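Local structure of member of s1p family of ribosomal proteins (Pyrococcus furiosus, 5YH1) at residues A[22-28]-A[204-209]; A[77-82]-A[210-214]; A[308-312]-A[349-354]; A[303-307]-A[340-346]; A[395-400]-A[429-433]. The protein probably acts as an exonuclease of the DHH phosphoesterase family on nucleic acids, this chain being its manganese-binding DHH part. All coordinates share one frame; numbering follows the deposited sequence.

Contact 1 of 5, residues A[22-28]-A[204-209]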
# COMPACT_ATOMS: atom_id res chain seq x y z
N PRO A 22 -7.08 -39.98 -7.68
CA PRO A 22 -8.24 -39.53 -8.45
C PRO A 22 -8.74 -40.60 -9.42
O PRO A 22 -7.95 -41.43 -9.88
CB PRO A 22 -7.69 -38.33 -9.22
CG PRO A 22 -6.26 -38.68 -9.44
CD PRO A 22 -5.81 -39.47 -8.24
N SER A 23 -10.03 -40.56 -9.74
CA SER A 23 -10.59 -41.37 -10.82
C SER A 23 -10.12 -40.83 -12.16
O SER A 23 -9.85 -39.64 -12.30
CB SER A 23 -12.11 -41.31 -10.80
OG SER A 23 -12.61 -41.63 -9.53
N ASP A 24 -10.05 -41.72 -13.14
CA ASP A 24 -9.77 -41.29 -14.50
C ASP A 24 -11.08 -40.82 -15.13
O ASP A 24 -11.82 -41.62 -15.68
CB ASP A 24 -9.16 -42.44 -15.31
CG ASP A 24 -8.76 -42.01 -16.70
OD1 ASP A 24 -9.19 -40.91 -17.14
OD2 ASP A 24 -8.02 -42.77 -17.36
N VAL A 25 -11.35 -39.52 -15.03
CA VAL A 25 -12.59 -38.93 -15.56
C VAL A 25 -12.43 -38.39 -16.99
O VAL A 25 -13.32 -37.71 -17.49
CB VAL A 25 -13.11 -37.80 -14.65
CG1 VAL A 25 -13.51 -38.36 -13.30
CG2 VAL A 25 -12.07 -36.69 -14.48
N GLY A 26 -11.32 -38.68 -17.63
CA GLY A 26 -11.08 -38.19 -18.98
C GLY A 26 -11.01 -36.67 -19.03
O GLY A 26 -10.58 -36.03 -18.05
N PHE A 27 -11.43 -36.11 -20.17
CA PHE A 27 -11.40 -34.67 -20.41
C PHE A 27 -12.69 -34.18 -21.06
O PHE A 27 -13.48 -34.98 -21.57
CB PHE A 27 -10.22 -34.32 -21.31
CG PHE A 27 -8.90 -34.72 -20.73
CD1 PHE A 27 -8.43 -34.11 -19.58
CD2 PHE A 27 -8.13 -35.70 -21.34
CE1 PHE A 27 -7.20 -34.47 -19.04
CE2 PHE A 27 -6.91 -36.06 -20.81
CZ PHE A 27 -6.44 -35.44 -19.65
N LEU A 28 -12.91 -32.87 -21.04
CA LEU A 28 -14.13 -32.26 -21.59
C LEU A 28 -14.11 -32.15 -23.11
O LEU A 28 -15.15 -31.95 -23.73
CB LEU A 28 -14.35 -30.87 -20.99
CG LEU A 28 -14.72 -30.84 -19.51
CD1 LEU A 28 -14.58 -29.42 -18.98
CD2 LEU A 28 -16.13 -31.36 -19.30
N THR A 204 -9.25 -26.23 -15.08
CA THR A 204 -10.59 -26.82 -15.05
C THR A 204 -10.51 -28.34 -15.14
O THR A 204 -11.19 -29.04 -14.39
CB THR A 204 -11.48 -26.25 -16.18
OG1 THR A 204 -11.69 -24.85 -15.96
CG2 THR A 204 -12.82 -26.95 -16.21
N GLU A 205 -9.64 -28.87 -16.00
CA GLU A 205 -9.48 -30.33 -16.10
C GLU A 205 -8.90 -30.89 -14.79
O GLU A 205 -9.43 -31.86 -14.24
CB GLU A 205 -8.63 -30.74 -17.30
CG GLU A 205 -9.17 -30.29 -18.66
CD GLU A 205 -10.46 -30.99 -19.11
OE1 GLU A 205 -10.98 -31.89 -18.41
OE2 GLU A 205 -10.97 -30.64 -20.19
N VAL A 206 -7.86 -30.25 -14.25
CA VAL A 206 -7.34 -30.68 -12.95
C VAL A 206 -8.45 -30.67 -11.91
O VAL A 206 -8.59 -31.63 -11.13
CB VAL A 206 -6.15 -29.84 -12.45
CG1 VAL A 206 -5.78 -30.23 -11.02
CG2 VAL A 206 -4.94 -30.01 -13.35
N ALA A 207 -9.25 -29.61 -11.91
CA ALA A 207 -10.35 -29.50 -10.94
C ALA A 207 -11.34 -30.66 -11.04
O ALA A 207 -11.85 -31.13 -10.02
CB ALA A 207 -11.09 -28.18 -11.12
N ARG A 208 -11.60 -31.13 -12.25
CA ARG A 208 -12.49 -32.28 -12.46
C ARG A 208 -11.91 -33.55 -11.84
O ARG A 208 -12.65 -34.36 -11.28
CB ARG A 208 -12.78 -32.48 -13.96
CG ARG A 208 -13.63 -31.38 -14.58
CD ARG A 208 -13.79 -31.54 -16.09
NE ARG A 208 -14.31 -32.88 -16.41
CZ ARG A 208 -13.57 -33.91 -16.83
NH1 ARG A 208 -12.26 -33.80 -17.05
NH2 ARG A 208 -14.15 -35.07 -17.04
N TYR A 209 -10.59 -33.73 -11.93
CA TYR A 209 -9.94 -34.86 -11.26
C TYR A 209 -9.93 -34.71 -9.74
O TYR A 209 -10.06 -35.69 -9.02
CB TYR A 209 -8.52 -35.06 -11.78
CG TYR A 209 -8.47 -35.69 -13.15
CD1 TYR A 209 -8.70 -34.94 -14.29
CD2 TYR A 209 -8.21 -37.05 -13.31
CE1 TYR A 209 -8.65 -35.50 -15.55
CE2 TYR A 209 -8.16 -37.62 -14.57
CZ TYR A 209 -8.39 -36.84 -15.69
OH TYR A 209 -8.35 -37.38 -16.95
O HOH W 1 -11.36 -38.22 -8.61

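Contact 2 of 5, residues A[77-82]-A[210-214]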
# COMPACT_ATOMS: atom_id res chain seq x y z
N THR A 77 -13.35 -23.97 -6.57
CA THR A 77 -14.71 -24.50 -6.62
C THR A 77 -14.73 -26.02 -6.38
O THR A 77 -15.65 -26.53 -5.76
CB THR A 77 -15.36 -24.15 -7.97
OG1 THR A 77 -15.36 -22.73 -8.13
CG2 THR A 77 -16.80 -24.66 -8.05
N ALA A 78 -13.70 -26.72 -6.84
CA ALA A 78 -13.55 -28.16 -6.59
C ALA A 78 -13.04 -28.47 -5.17
O ALA A 78 -13.45 -29.43 -4.54
CB ALA A 78 -12.60 -28.76 -7.62
N ILE A 79 -12.11 -27.65 -4.69
CA ILE A 79 -11.44 -27.88 -3.41
C ILE A 79 -12.34 -27.62 -2.19
O ILE A 79 -12.40 -28.45 -1.28
CB ILE A 79 -10.15 -27.04 -3.32
CG1 ILE A 79 -9.12 -27.59 -4.30
CG2 ILE A 79 -9.57 -27.05 -1.90
CD1 ILE A 79 -8.03 -26.61 -4.66
N ILE A 80 -13.02 -26.48 -2.18
CA ILE A 80 -13.78 -26.05 -0.99
C ILE A 80 -14.80 -27.10 -0.51
O ILE A 80 -14.84 -27.39 0.68
CB ILE A 80 -14.47 -24.68 -1.21
CG1 ILE A 80 -13.45 -23.54 -1.32
CG2 ILE A 80 -15.47 -24.37 -0.11
CD1 ILE A 80 -12.52 -23.40 -0.14
N PRO A 81 -15.62 -27.66 -1.43
CA PRO A 81 -16.56 -28.70 -0.99
C PRO A 81 -15.90 -29.91 -0.33
O PRO A 81 -16.46 -30.45 0.62
CB PRO A 81 -17.27 -29.11 -2.29
CG PRO A 81 -17.16 -27.93 -3.17
CD PRO A 81 -15.85 -27.27 -2.83
N LEU A 82 -14.75 -30.35 -0.84
CA LEU A 82 -14.05 -31.47 -0.23
C LEU A 82 -13.56 -31.10 1.17
O LEU A 82 -13.69 -31.89 2.10
CB LEU A 82 -12.86 -31.93 -1.09
CG LEU A 82 -13.16 -32.58 -2.43
CD1 LEU A 82 -11.88 -33.14 -3.03
CD2 LEU A 82 -14.21 -33.68 -2.31
N ILE A 210 -9.80 -33.47 -9.25
CA ILE A 210 -9.86 -33.24 -7.81
C ILE A 210 -11.24 -33.59 -7.28
O ILE A 210 -11.35 -34.27 -6.26
CB ILE A 210 -9.52 -31.77 -7.45
CG1 ILE A 210 -8.04 -31.51 -7.70
CG2 ILE A 210 -9.86 -31.48 -5.99
CD1 ILE A 210 -7.69 -30.04 -7.81
N ASN A 211 -12.28 -33.12 -7.97
CA ASN A 211 -13.65 -33.30 -7.50
C ASN A 211 -14.64 -33.42 -8.67
O ASN A 211 -15.22 -32.43 -9.10
CB ASN A 211 -14.04 -32.13 -6.58
CG ASN A 211 -15.38 -32.35 -5.90
OD1 ASN A 211 -16.05 -33.35 -6.13
ND2 ASN A 211 -15.77 -31.41 -5.06
N PRO A 212 -14.84 -34.65 -9.18
CA PRO A 212 -15.73 -34.83 -10.34
C PRO A 212 -17.14 -34.24 -10.19
O PRO A 212 -17.75 -33.90 -11.19
CB PRO A 212 -15.77 -36.35 -10.51
CG PRO A 212 -14.46 -36.82 -9.97
CD PRO A 212 -14.17 -35.91 -8.80
N GLU A 213 -17.64 -34.08 -8.97
CA GLU A 213 -18.98 -33.53 -8.75
C GLU A 213 -19.18 -32.08 -9.21
O GLU A 213 -20.31 -31.67 -9.40
CB GLU A 213 -19.40 -33.63 -7.28
CG GLU A 213 -20.21 -34.86 -6.93
CD GLU A 213 -19.37 -36.00 -6.39
OE1 GLU A 213 -19.49 -36.28 -5.17
OE2 GLU A 213 -18.59 -36.61 -7.16
N VAL A 214 -18.11 -31.30 -9.36
CA VAL A 214 -18.28 -29.89 -9.75
C VAL A 214 -18.23 -29.66 -11.26
O VAL A 214 -18.32 -28.52 -11.72
CB VAL A 214 -17.27 -28.95 -9.03
CG1 VAL A 214 -17.39 -29.12 -7.52
CG2 VAL A 214 -15.84 -29.18 -9.50

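Contact 3 of 5, residues A[308-312]-A[349-354]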
# COMPACT_ATOMS: atom_id res chain seq x y z
N LEU A 308 -9.02 5.66 -26.27
CA LEU A 308 -8.55 5.44 -27.63
C LEU A 308 -8.70 6.69 -28.50
O LEU A 308 -7.75 7.09 -29.19
CB LEU A 308 -9.30 4.27 -28.26
CG LEU A 308 -8.78 3.79 -29.61
CD1 LEU A 308 -7.31 3.39 -29.54
CD2 LEU A 308 -9.63 2.63 -30.10
N LYS A 309 -9.86 7.33 -28.44
CA LYS A 309 -10.09 8.56 -29.19
C LYS A 309 -9.08 9.67 -28.87
O LYS A 309 -8.62 10.38 -29.76
CB LYS A 309 -11.51 9.08 -28.95
CG LYS A 309 -11.88 10.22 -29.86
CD LYS A 309 -13.29 10.72 -29.59
CE LYS A 309 -13.58 11.94 -30.45
NZ LYS A 309 -14.96 12.44 -30.19
N ALA A 310 -8.73 9.80 -27.60
CA ALA A 310 -7.79 10.84 -27.16
C ALA A 310 -6.33 10.52 -27.49
O ALA A 310 -5.53 11.44 -27.73
CB ALA A 310 -7.94 11.09 -25.67
N VAL A 311 -5.97 9.23 -27.49
CA VAL A 311 -4.57 8.81 -27.63
C VAL A 311 -4.14 8.57 -29.08
O VAL A 311 -3.00 8.84 -29.47
CB VAL A 311 -4.30 7.53 -26.79
CG1 VAL A 311 -2.89 7.01 -27.01
CG2 VAL A 311 -4.50 7.83 -25.31
N LEU A 312 -5.07 8.06 -29.88
CA LEU A 312 -4.81 7.70 -31.29
C LEU A 312 -4.15 8.78 -32.13
O LEU A 312 -3.26 8.47 -32.91
CB LEU A 312 -6.12 7.27 -31.95
CG LEU A 312 -6.08 6.32 -33.12
CD1 LEU A 312 -5.24 5.08 -32.82
CD2 LEU A 312 -7.53 5.95 -33.46
N ILE A 349 -5.23 -2.16 -26.76
CA ILE A 349 -6.39 -1.47 -27.34
C ILE A 349 -5.98 -0.75 -28.62
O ILE A 349 -6.72 -0.76 -29.60
CB ILE A 349 -6.99 -0.46 -26.33
CG1 ILE A 349 -7.70 -1.21 -25.20
CG2 ILE A 349 -7.95 0.51 -27.00
CD1 ILE A 349 -7.89 -0.35 -23.96
N ILE A 350 -4.81 -0.11 -28.60
CA ILE A 350 -4.28 0.56 -29.79
C ILE A 350 -3.95 -0.48 -30.86
O ILE A 350 -4.32 -0.33 -32.04
CB ILE A 350 -3.05 1.41 -29.45
CG1 ILE A 350 -3.47 2.61 -28.58
CG2 ILE A 350 -2.35 1.90 -30.71
CD1 ILE A 350 -2.33 3.24 -27.79
N HIS A 351 -3.28 -1.55 -30.44
CA HIS A 351 -2.89 -2.61 -31.36
C HIS A 351 -4.12 -3.23 -32.04
O HIS A 351 -4.13 -3.40 -33.26
CB HIS A 351 -2.08 -3.68 -30.63
CG HIS A 351 -1.42 -4.66 -31.54
ND1 HIS A 351 -0.49 -4.29 -32.49
CD2 HIS A 351 -1.52 -6.01 -31.62
CE1 HIS A 351 -0.05 -5.36 -33.11
NE2 HIS A 351 -0.67 -6.42 -32.61
N ASP A 352 -5.14 -3.56 -31.25
CA ASP A 352 -6.40 -4.10 -31.77
C ASP A 352 -7.03 -3.19 -32.80
O ASP A 352 -7.57 -3.66 -33.80
CB ASP A 352 -7.42 -4.34 -30.66
CG ASP A 352 -7.06 -5.51 -29.78
OD1 ASP A 352 -6.18 -6.31 -30.16
OD2 ASP A 352 -7.63 -5.60 -28.68
N HIS A 353 -6.97 -1.89 -32.56
CA HIS A 353 -7.54 -0.92 -33.49
C HIS A 353 -6.84 -1.01 -34.84
O HIS A 353 -7.50 -0.99 -35.88
CB HIS A 353 -7.44 0.49 -32.93
CG HIS A 353 -7.79 1.56 -33.91
ND1 HIS A 353 -9.08 2.00 -34.10
CD2 HIS A 353 -7.02 2.27 -34.76
CE1 HIS A 353 -9.09 2.94 -35.02
NE2 HIS A 353 -7.85 3.12 -35.45
N PHE A 354 -5.52 -1.14 -34.82
CA PHE A 354 -4.76 -1.24 -36.05
C PHE A 354 -5.02 -2.58 -36.75
O PHE A 354 -5.04 -2.63 -37.98
CB PHE A 354 -3.26 -0.96 -35.82
CG PHE A 354 -2.94 0.51 -35.76
CD1 PHE A 354 -2.99 1.21 -34.56
CD2 PHE A 354 -2.63 1.20 -36.92
CE1 PHE A 354 -2.73 2.57 -34.52
CE2 PHE A 354 -2.36 2.57 -36.88
CZ PHE A 354 -2.41 3.25 -35.68

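Contact 4 of 5, residues A[303-307]-A[340-346]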
# COMPACT_ATOMS: atom_id res chain seq x y z
N LYS A 303 -14.91 3.74 -21.35
CA LYS A 303 -13.54 4.13 -20.99
C LYS A 303 -12.55 3.81 -22.11
O LYS A 303 -11.71 4.64 -22.44
CB LYS A 303 -13.06 3.41 -19.74
CG LYS A 303 -13.67 3.91 -18.45
CD LYS A 303 -13.07 3.15 -17.29
CE LYS A 303 -13.78 3.48 -16.00
NZ LYS A 303 -13.06 2.95 -14.81
N GLN A 304 -12.66 2.62 -22.68
CA GLN A 304 -11.75 2.24 -23.76
C GLN A 304 -11.91 3.14 -24.98
O GLN A 304 -10.92 3.58 -25.56
CB GLN A 304 -11.92 0.76 -24.13
CG GLN A 304 -11.47 -0.18 -23.02
CD GLN A 304 -11.52 -1.64 -23.43
OE1 GLN A 304 -11.65 -1.96 -24.60
NE2 GLN A 304 -11.41 -2.54 -22.45
N GLU A 305 -13.15 3.42 -25.38
CA GLU A 305 -13.41 4.29 -26.52
C GLU A 305 -12.91 5.71 -26.30
O GLU A 305 -12.33 6.31 -27.21
CB GLU A 305 -14.91 4.33 -26.85
CG GLU A 305 -15.40 3.05 -27.46
CD GLU A 305 -16.91 3.01 -27.64
OE1 GLU A 305 -17.63 3.79 -26.98
OE2 GLU A 305 -17.36 2.17 -28.43
N LYS A 306 -13.14 6.23 -25.10
CA LYS A 306 -12.69 7.58 -24.73
C LYS A 306 -11.18 7.67 -24.80
O LYS A 306 -10.64 8.59 -25.41
CB LYS A 306 -13.12 7.93 -23.30
CG LYS A 306 -14.00 9.15 -23.17
CD LYS A 306 -15.48 8.78 -23.28
N VAL A 307 -10.49 6.73 -24.16
CA VAL A 307 -9.03 6.79 -24.10
C VAL A 307 -8.45 6.59 -25.51
O VAL A 307 -7.55 7.31 -25.93
CB VAL A 307 -8.44 5.80 -23.05
CG1 VAL A 307 -8.55 4.35 -23.50
CG2 VAL A 307 -6.98 6.13 -22.76
N TYR A 340 -7.12 3.25 -15.23
CA TYR A 340 -7.51 2.27 -16.22
C TYR A 340 -7.64 3.00 -17.56
O TYR A 340 -8.29 4.03 -17.63
CB TYR A 340 -8.83 1.62 -15.85
CG TYR A 340 -9.30 0.61 -16.87
CD1 TYR A 340 -10.07 1.01 -17.95
CD2 TYR A 340 -8.97 -0.73 -16.76
CE1 TYR A 340 -10.50 0.10 -18.90
CE2 TYR A 340 -9.40 -1.66 -17.70
CZ TYR A 340 -10.16 -1.23 -18.77
OH TYR A 340 -10.60 -2.13 -19.72
N PRO A 341 -7.03 2.46 -18.64
CA PRO A 341 -6.27 1.23 -18.74
C PRO A 341 -4.77 1.41 -18.48
O PRO A 341 -4.20 2.41 -18.88
CB PRO A 341 -6.51 0.80 -20.18
CG PRO A 341 -6.64 2.09 -20.92
CD PRO A 341 -7.34 3.02 -19.97
N SER A 342 -4.14 0.42 -17.85
CA SER A 342 -2.68 0.37 -17.70
C SER A 342 -1.98 0.44 -19.08
O SER A 342 -2.61 0.19 -20.11
CB SER A 342 -2.27 -0.92 -16.99
OG SER A 342 -2.46 -2.07 -17.82
N PRO A 343 -0.68 0.79 -19.10
CA PRO A 343 0.08 0.81 -20.36
C PRO A 343 -0.02 -0.49 -21.16
O PRO A 343 -0.20 -0.45 -22.38
CB PRO A 343 1.51 1.05 -19.89
CG PRO A 343 1.35 1.85 -18.64
CD PRO A 343 0.11 1.31 -17.97
N GLY A 344 0.06 -1.63 -20.49
CA GLY A 344 -0.08 -2.91 -21.16
C GLY A 344 -1.42 -3.06 -21.87
O GLY A 344 -1.48 -3.45 -23.03
N LYS A 345 -2.49 -2.75 -21.15
CA LYS A 345 -3.84 -2.85 -21.68
C LYS A 345 -4.08 -1.81 -22.78
O LYS A 345 -4.71 -2.10 -23.79
CB LYS A 345 -4.86 -2.66 -20.55
CG LYS A 345 -6.32 -2.68 -20.97
CD LYS A 345 -6.74 -4.07 -21.42
CE LYS A 345 -8.11 -4.03 -22.06
NZ LYS A 345 -8.55 -5.39 -22.49
N LEU A 346 -3.58 -0.60 -22.56
CA LEU A 346 -3.69 0.47 -23.56
C LEU A 346 -3.02 0.09 -24.87
O LEU A 346 -3.58 0.32 -25.94
CB LEU A 346 -3.07 1.77 -23.03
CG LEU A 346 -3.08 2.97 -23.99
CD1 LEU A 346 -4.49 3.30 -24.46
CD2 LEU A 346 -2.47 4.18 -23.30

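Contact 5 of 5, residues A[395-400]-A[429-433]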
# COMPACT_ATOMS: atom_id res chain seq x y z
N ILE A 395 19.90 -9.18 -28.67
CA ILE A 395 20.69 -8.33 -29.55
C ILE A 395 20.89 -6.93 -28.92
O ILE A 395 22.00 -6.42 -28.89
CB ILE A 395 20.08 -8.21 -30.97
CG1 ILE A 395 20.25 -9.54 -31.73
CG2 ILE A 395 20.73 -7.09 -31.76
CD1 ILE A 395 19.45 -9.62 -33.02
N LEU A 396 19.81 -6.33 -28.42
CA LEU A 396 19.90 -4.98 -27.87
C LEU A 396 20.84 -4.93 -26.65
O LEU A 396 21.65 -4.02 -26.54
CB LEU A 396 18.51 -4.42 -27.52
CG LEU A 396 17.56 -4.17 -28.71
CD1 LEU A 396 16.19 -3.72 -28.21
CD2 LEU A 396 18.11 -3.16 -29.70
N ALA A 397 20.74 -5.92 -25.77
CA ALA A 397 21.58 -6.01 -24.58
C ALA A 397 23.07 -6.08 -24.94
O ALA A 397 23.90 -5.44 -24.29
CB ALA A 397 21.18 -7.20 -23.73
N GLU A 398 23.39 -6.84 -25.98
CA GLU A 398 24.77 -6.98 -26.44
C GLU A 398 25.29 -5.70 -27.11
O GLU A 398 26.45 -5.34 -26.91
CB GLU A 398 24.91 -8.18 -27.39
CG GLU A 398 26.26 -8.27 -28.11
CD GLU A 398 26.41 -9.52 -28.97
OE1 GLU A 398 27.14 -9.46 -29.99
OE2 GLU A 398 25.81 -10.57 -28.63
N LYS A 399 24.45 -5.03 -27.90
CA LYS A 399 24.85 -3.77 -28.55
C LYS A 399 24.95 -2.60 -27.57
O LYS A 399 25.63 -1.63 -27.86
CB LYS A 399 23.85 -3.35 -29.63
CG LYS A 399 23.89 -4.17 -30.90
CD LYS A 399 23.20 -3.41 -32.04
CE LYS A 399 23.58 -3.98 -33.40
NZ LYS A 399 22.98 -5.32 -33.63
N LEU A 400 24.22 -2.68 -26.46
CA LEU A 400 24.10 -1.55 -25.52
C LEU A 400 24.22 -2.08 -24.10
O LEU A 400 23.25 -2.08 -23.35
CB LEU A 400 22.75 -0.84 -25.70
CG LEU A 400 22.43 -0.35 -27.11
CD1 LEU A 400 20.97 0.08 -27.23
CD2 LEU A 400 23.35 0.80 -27.50
N ALA A 429 17.63 1.56 -31.68
CA ALA A 429 18.23 0.26 -32.01
C ALA A 429 17.15 -0.79 -32.21
O ALA A 429 17.29 -1.68 -33.05
CB ALA A 429 19.20 -0.18 -30.93
N PHE A 430 16.08 -0.71 -31.43
CA PHE A 430 14.94 -1.60 -31.63
C PHE A 430 14.35 -1.38 -33.02
O PHE A 430 14.06 -2.35 -33.73
CB PHE A 430 13.87 -1.38 -30.57
CG PHE A 430 12.68 -2.28 -30.73
CD1 PHE A 430 12.67 -3.54 -30.16
CD2 PHE A 430 11.58 -1.87 -31.47
CE1 PHE A 430 11.58 -4.38 -30.32
CE2 PHE A 430 10.48 -2.70 -31.62
CZ PHE A 430 10.48 -3.96 -31.06
N ALA A 431 14.19 -0.13 -33.42
CA ALA A 431 13.60 0.19 -34.72
C ALA A 431 14.48 -0.30 -35.88
O ALA A 431 13.97 -0.75 -36.91
CB ALA A 431 13.33 1.68 -34.83
N LYS A 432 15.81 -0.25 -35.71
CA LYS A 432 16.73 -0.71 -36.75
C LYS A 432 16.62 -2.21 -36.93
O LYS A 432 16.69 -2.70 -38.06
CB LYS A 432 18.18 -0.32 -36.45
N GLU A 433 16.45 -2.94 -35.83
CA GLU A 433 16.27 -4.38 -35.91
C GLU A 433 14.99 -4.76 -36.66
O GLU A 433 14.95 -5.79 -37.34
CB GLU A 433 16.26 -5.01 -34.52
CG GLU A 433 17.60 -4.95 -33.80
CD GLU A 433 18.74 -5.54 -34.62
OE1 GLU A 433 19.74 -4.82 -34.85
OE2 GLU A 433 18.64 -6.71 -35.04

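Contact 1 of 5, residues A[22-28]-A[204-209]
Loop 22-28 runs beside helix 199-210 in the opposite chain sense: Pro22 CA lies 5.7 Å from Tyr209 CA at one end, and Phe27 CA lies 6.4 Å from Glu205 CA at the other. Midway, Asp24 OD1 accepts from Gly26 N in an Asx turn, and the same carboxylate oxygen is paired with Lys38. The loop then offers two successive carbonyls to Arg208. NH1 of Arg208 donates to Gly26 O at 3.0 Å, almost straight (174°), and its NH2 reaches Val25 O at 2.8 Å. Both oxygens sit at the guanidinium edge and in its plane, whereas the nitrogens stand above the respective carbonyl planes. A bend at chi3 of Arg208 (54°) brings the group across, and Glu215 holds NE by a salt bridge. Gly26 O also receives a weak bond from Tyr209 OH, so two side chains grip this oxygen. Glu205 joins the network twice: OE1 forms a salt bridge with Arg208 NH1, while OE2 accepts from Leu28 N at 3.1 Å on its syn side and is also bonded to Tyr239. Val25 CG2 is 3.7 Å from the Tyr209 ring centroid, directly over the face, a CH-pi contact; Leu28 CG lies 3.6 Å from Arg208 CD. A water joins Ser23 N to Tyr209 O. The arrangement is a loop fastened through its main chain to helix 199-210 of the N-terminal DHH domain, whose manganese lies about 12 Å from the Thr204 side chain.

Contact 2 of 5, residues A[77-82]-A[210-214]
Asn211 points its amide at helix 66-86, and ND2 donates to Ala78 O at 3.1 Å (160°), in the carbonyl plane and on a lone pair. That oxygen sits in a kinked stretch where Pro81 has no N-H to give; Leu82 N is 4.0 Å from Ala78 O, so the asparagine supplies a donor where the helix is interrupted. With CG anti to the backbone N (chi1 -172°), the Asn211 amide extends past Leu82, whose side chain runs by in the opposite direction with CG 3.9 Å from ND2. The far end of the amide is steadied by a weak bond from Glu213 N to OD1. Leu82 and Ile210 meet at a slant, Leu82 CD1 approaching Ile210 CG2 to 3.9 Å. On the other flank Val214 lays its two methyls against neighbouring residues of the helix: CG2 touches Ala78 CB at 3.8 Å, and CG1 lies 3.6 Å from Thr77 O, the carbonyl that Pro81 cannot bond. Beyond, Ile48 of helix 32-53 packs against both Ile79 and Ile210. The contact seats the turn after helix 199-210 on helix 66-86, the crossover helix between parallel strands 58-63 and 97-102 in the alpha/beta DHH domain.

Contact 3 of 5, residues A[308-312]-A[349-354]
Leu312 lays a methyl over one face of the His353 imidazole: CD2 stands 3.8 Å from the ring centroid and 27° off the normal, displaced toward the rim, with NE2 its closest ring atom at 3.5 Å. Leu308 CD2 approaches the same ring obliquely, 4.1 Å from ND1. The Phe354 ring has His353 CD2 above one face, near the rim, and Ile350 O in plane at its edge, while Leu312 CD1 comes to CE1 of Phe354 at 3.9 Å from an oblique direction. Both branches of Leu312 touch the imidazole, and CD1 serves the phenyl ring as well; placing CG anti to the backbone N (chi1 -154°) carries both of them to helix 343-358. One turn earlier Leu308 rests both branches on Ile349 CG2, CD1 at 3.9 Å; CD1 also lies near Ile350. Val311 crosses Ile350 at about a right angle, CG1 to CD1 3.9 Å. Were His353 an alanine, Leu312 CD2 would probably lose the flat surface beneath it and a gap would open beside Leu308. No hydrogen bond crosses, so the joint rests on apolar packing. Ile329 of strand 325-330 touches both Val311 and Ile350, and Phe419 of the second subunit packs on Val311. The arrangement is the C-terminal end of long helix 286-311 packed against helix 343-358, the first helix of the C-terminal alpha/beta domain built round the mixed sheet.

Contact 4 of 5, residues A[303-307]-A[340-346]
Val307 meets Pro341 and Leu346 in a helix-helix packing between the long connecting helix 286-311 and the N-capped start of helix 343-358 in the C-terminal alpha/beta domain. This is the close-packed side. Val307 CG1 faces Pro341 CG end-on at 3.9 Å, and its CG2 lies 4.1 Å from Leu346 CD1, the two methyls serving two different partners. The peptide bond before Pro341 is cis, which folds the proline back so that its CB lies over the centre of the Tyr340 ring. Ser342 then occupies the N-cap position of helix 343-358, accepting a weak bond from Lys345 N.

The other side is polar and only partly buried, held by a few directed bonds more than by close carbon packing. Lys303 lies extended; its closest approach to Tyr340 is CD, 3.7 Å from CD1 at a slant, and it sends NZ on to Tyr266, His262 and a bound glycerol. Lys345 bends at chi2 (69°), and its NZ forms a salt bridge with Glu258. Gln304 links two of these groups, its NE2 donating to Tyr340 OH and bonding Glu258. With a leucine in its place, Tyr340 OH would probably lose its donor and Glu258 one of its partners. The amide and the phenol ring are only 28° apart in plane, and Gln304 NE2 reaches Tyr340 OH at 2.9 Å at the ring edge, with an N-H...O angle of 159° and the hydroxyl near the amide plane.

Contact 5 of 5, residues A[395-400]-A[429-433]
Leu396 drives one methyl against Ala429: CD2 lies 3.4 Å from CB of Ala429, tighter than usual van der Waals contact. With CG anti to the carbonyl carbon (chi1 -66°), the end of the side chain reaches helix 423-435, where its two methyls find different partners. CD2 meets the alanine, while CD1 meets the Phe430 ring at its edge, near the plane, 4.0 Å from CD1 of the phenylalanine. Leu400, just past the end of its helix, adds CD1 at 4.1 Å from Ala429 CB, so the alanine methyl meets two leucines. In Glu433 the bend at chi2 (-54°) sets the carboxylate beside Ile395 and within reach of Lys399. There Ile395 crosses it at a slant, with CG2 3.8 Å from Glu433 CD and CD1 3.6 Å from OE2. Lys399 arrives from the other direction; a turn at the end of its chain brings NZ to 3.5 Å from Glu433 OE1, a long salt bridge. The same oxygen has a second partner in Lys436, so the carboxylate is probably stabilised in its charged form by two lysines. The short helical segments approach to 10.7 Å between axes and run 129° apart in direction, and contact between them depends on these reaching side chains. Phe430 continues inward to Phe326 of strand 325-330, and to Leu389 and Ile392. The pair of helices, one before and one after the hairpin strands 406-409 and 413-417, packs together beside the mixed sheet in the alpha/beta arrangement of the C-terminal domain.

The five contacts fall into two groups on the two lobes of the chain. Contacts 1 and 2, centres 11 Å apart, touch and use consecutive parts of the chain, helix 199-210 and the turn that follows it, in the manganese-binding lobe built on the parallel sheet. Contacts 3 and 4, centres 9 Å apart, are successive turns of one interface between helices 286-311 and 343-358, joined through Ile349; their centres are 37 to 42 Å from those of the first group. Within each pair the segments alternate along the chain; the two pairs and then contact 5, its centre 27 Å from that of contact 3, follow in series. Helix 286-311 thus bridges the lobes, contacts 3 and 4 fixing its far end to the C-terminal domain.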